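Local structure of possible sortase-like protein (Corynebacterium diphtheriae, 5UUS) at residues A[118-123]-A[210-215]. The protein probably acts as a sortase-like transpeptidase or hydrolase, probably through an acyl-enzyme (thioester) intermediate. Numbering follows the deposited sequence.
Sequences WSVYRV and MLTEHF
Residues 118-123 and 210-215 pair as antiparallel strands of the sortase beta-barrel, away from the predicted active-site residues, with a classic beta bulge at which Thr-212 and Glu-213 both face Val-120. Val-120 O accepts two backbone hydrogen bonds there, a nearly straight one from Thr-212 N (2.9 Å, 178° at the hydrogen) and a longer one from Glu-213 N (3.3 Å). On the face carrying Tyr-121, Leu-211 lays CD1 over the phenol ring, 3.9 Å from its centroid, in a CH-pi contact, while Leu-211 CB touches Tyr-121 CE2; Tyr-121 OH is hydrogen-bonded to Gly-80 N. Farther along this face, Ser-119 OG meets His-214 ND1 at the imidazole edge, 2.8 Å away, in a hydrogen bond. On the face carrying Trp-118, Val-120 and Arg-122, Phe-215 CG stands between its backbone N and carbonyl carbon (chi1 57°), and the ring receives Trp-118 CB over one face, 4.1 Å from the centroid. A water accepts from Arg-122 NE (3.0 Å), donates to Glu-213 OE2 and hydrogen-bonds Thr-212 OG1. Arg-122 NH2 forms a salt bridge with Glu-228 and NH1 a hydrogen bond with Cys-107 O. The direct charge partner of Arg-122 is thus Glu-228, whereas any attraction to Glu-213 probably acts at a distance (NH2 to OE2 5.2 Å) and through the water bridge.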
loop_
_atom_site.group_PDB
_atom_site.type_symbol
_atom_site.label_atom_id
_atom_site.label_comp_id
_atom_site.label_asym_id
_atom_site.label_seq_id
_atom_site.Cartn_x
_atom_site.Cartn_y
_atom_site.Cartn_z
ATOM N N TRP A 118 3.310 -7.606 10.390
ATOM C CA TRP A 118 2.273 -6.579 10.264
ATOM C C TRP A 118 2.959 -5.309 9.777
ATOM O O TRP A 118 4.042 -4.980 10.268
ATOM C CB TRP A 118 1.563 -6.313 11.606
ATOM C CG TRP A 118 0.645 -7.393 12.065
ATOM C CD1 TRP A 118 0.925 -8.398 12.983
ATOM C CD2 TRP A 118 -0.719 -7.591 11.660
ATOM N NE1 TRP A 118 -0.182 -9.196 13.149
ATOM C CE2 TRP A 118 -1.204 -8.731 12.350
ATOM C CE3 TRP A 118 -1.579 -6.920 10.773
ATOM C CZ2 TRP A 118 -2.511 -9.207 12.193
ATOM C CZ3 TRP A 118 -2.885 -7.386 10.619
ATOM C CH2 TRP A 118 -3.338 -8.520 11.328
ATOM N N SER A 119 2.340 -4.619 8.805
ATOM C CA SER A 119 2.809 -3.324 8.319
ATOM C C SER A 119 1.651 -2.332 8.411
ATOM O O SER A 119 0.500 -2.692 8.160
ATOM C CB SER A 119 3.299 -3.404 6.863
ATOM O OG SER A 119 4.293 -4.383 6.700
ATOM N N VAL A 120 1.960 -1.097 8.785
ATOM C CA VAL A 120 0.973 -0.037 8.729
ATOM C C VAL A 120 1.496 1.008 7.783
ATOM O O VAL A 120 2.589 1.543 7.998
ATOM C CB VAL A 120 0.719 0.598 10.102
ATOM C CG1 VAL A 120 -0.253 1.787 9.974
ATOM C CG2 VAL A 120 0.194 -0.463 11.071
ATOM N N TYR A 121 0.720 1.277 6.740
ATOM C CA TYR A 121 0.960 2.414 5.859
ATOM C C TYR A 121 -0.075 3.510 6.107
ATOM O O TYR A 121 -1.195 3.230 6.518
ATOM C CB TYR A 121 0.903 1.995 4.401
ATOM C CG TYR A 121 1.956 1.012 3.964
ATOM C CD1 TYR A 121 1.756 -0.361 4.109
ATOM C CD2 TYR A 121 3.134 1.449 3.354
ATOM C CE1 TYR A 121 2.725 -1.280 3.679
ATOM C CE2 TYR A 121 4.101 0.537 2.917
ATOM C CZ TYR A 121 3.886 -0.825 3.087
ATOM O OH TYR A 121 4.821 -1.739 2.648
ATOM N N ARG A 122 0.296 4.759 5.855
ATOM C CA ARG A 122 -0.650 5.853 6.023
ATOM C C ARG A 122 -0.698 6.718 4.770
ATOM O O ARG A 122 0.337 7.060 4.195
ATOM C CB ARG A 122 -0.289 6.648 7.265
ATOM C CG ARG A 122 -0.461 5.788 8.512
ATOM C CD ARG A 122 -0.885 6.593 9.698
ATOM N NE ARG A 122 -1.095 5.746 10.868
ATOM C CZ ARG A 122 -2.274 5.547 11.440
ATOM N NH1 ARG A 122 -3.368 6.154 10.972
ATOM N NH2 ARG A 122 -2.362 4.763 12.497
ATOM N N VAL A 123 -1.915 7.005 4.318
ATOM C CA VAL A 123 -2.119 7.776 3.104
ATOM C C VAL A 123 -1.371 9.108 3.185
ATOM O O VAL A 123 -1.453 9.844 4.192
ATOM C CB VAL A 123 -3.628 8.004 2.847
ATOM C CG1 VAL A 123 -3.832 8.911 1.641
ATOM C CG2 VAL A 123 -4.338 6.654 2.638
ATOM N N MET A 210 2.598 5.882 2.940
ATOM C CA MET A 210 3.961 5.714 3.402
ATOM C C MET A 210 3.993 4.879 4.688
ATOM O O MET A 210 3.147 5.042 5.585
ATOM C CB MET A 210 4.627 7.083 3.624
ATOM C CG MET A 210 6.049 6.988 4.187
ATOM S SD MET A 210 6.925 8.564 4.252
ATOM C CE MET A 210 7.110 8.904 2.477
ATOM N N LEU A 211 5.002 4.014 4.774
ATOM C CA LEU A 211 5.154 3.044 5.866
ATOM C C LEU A 211 5.567 3.709 7.173
ATOM O O LEU A 211 6.562 4.449 7.211
ATOM C CB LEU A 211 6.192 1.982 5.476
ATOM C CG LEU A 211 6.519 0.849 6.461
ATOM C CD1 LEU A 211 5.364 -0.147 6.498
ATOM C CD2 LEU A 211 7.791 0.140 5.985
ATOM N N THR A 212 4.818 3.419 8.241
ATOM C CA THR A 212 5.061 4.019 9.558
ATOM C C THR A 212 5.315 2.951 10.627
ATOM O O THR A 212 5.916 3.237 11.656
ATOM C CB THR A 212 3.866 4.905 10.029
ATOM O OG1 THR A 212 2.692 4.093 10.161
ATOM C CG2 THR A 212 3.571 6.036 9.013
ATOM N N GLU A 213 4.823 1.740 10.391
ATOM C CA GLU A 213 5.105 0.594 11.274
ATOM C C GLU A 213 5.386 -0.668 10.483
ATOM O O GLU A 213 4.732 -0.925 9.469
ATOM C CB GLU A 213 3.938 0.294 12.201
ATOM C CG GLU A 213 3.591 1.303 13.239
ATOM C CD GLU A 213 2.400 0.819 14.074
ATOM O OE1 GLU A 213 2.554 -0.170 14.840
ATOM O OE2 GLU A 213 1.304 1.410 13.935
ATOM N N HIS A 214 6.332 -1.483 10.963
ATOM C CA HIS A 214 6.574 -2.814 10.374
ATOM C C HIS A 214 7.248 -3.715 11.407
ATOM O O HIS A 214 8.326 -3.392 11.890
ATOM C CB HIS A 214 7.444 -2.744 9.103
ATOM C CG HIS A 214 7.723 -4.090 8.487
ATOM N ND1 HIS A 214 6.740 -4.861 7.905
ATOM C CD2 HIS A 214 8.873 -4.807 8.389
ATOM C CE1 HIS A 214 7.271 -5.990 7.463
ATOM N NE2 HIS A 214 8.558 -5.985 7.744
ATOM N N PHE A 215 6.593 -4.814 11.778
ATOM C CA PHE A 215 7.133 -5.674 12.844
ATOM C C PHE A 215 6.677 -7.123 12.643
ATOM O O PHE A 215 5.676 -7.376 11.946
ATOM C CB PHE A 215 6.730 -5.142 14.237
ATOM C CG PHE A 215 5.252 -5.015 14.442
ATOM C CD1 PHE A 215 4.506 -6.088 14.913
ATOM C CD2 PHE A 215 4.608 -3.815 14.170
ATOM C CE1 PHE A 215 3.134 -5.968 15.102
ATOM C CE2 PHE A 215 3.234 -3.685 14.347
ATOM C CZ PHE A 215 2.496 -4.764 14.816
HETATM O O HOH W 1 1.007 4.264 12.463
#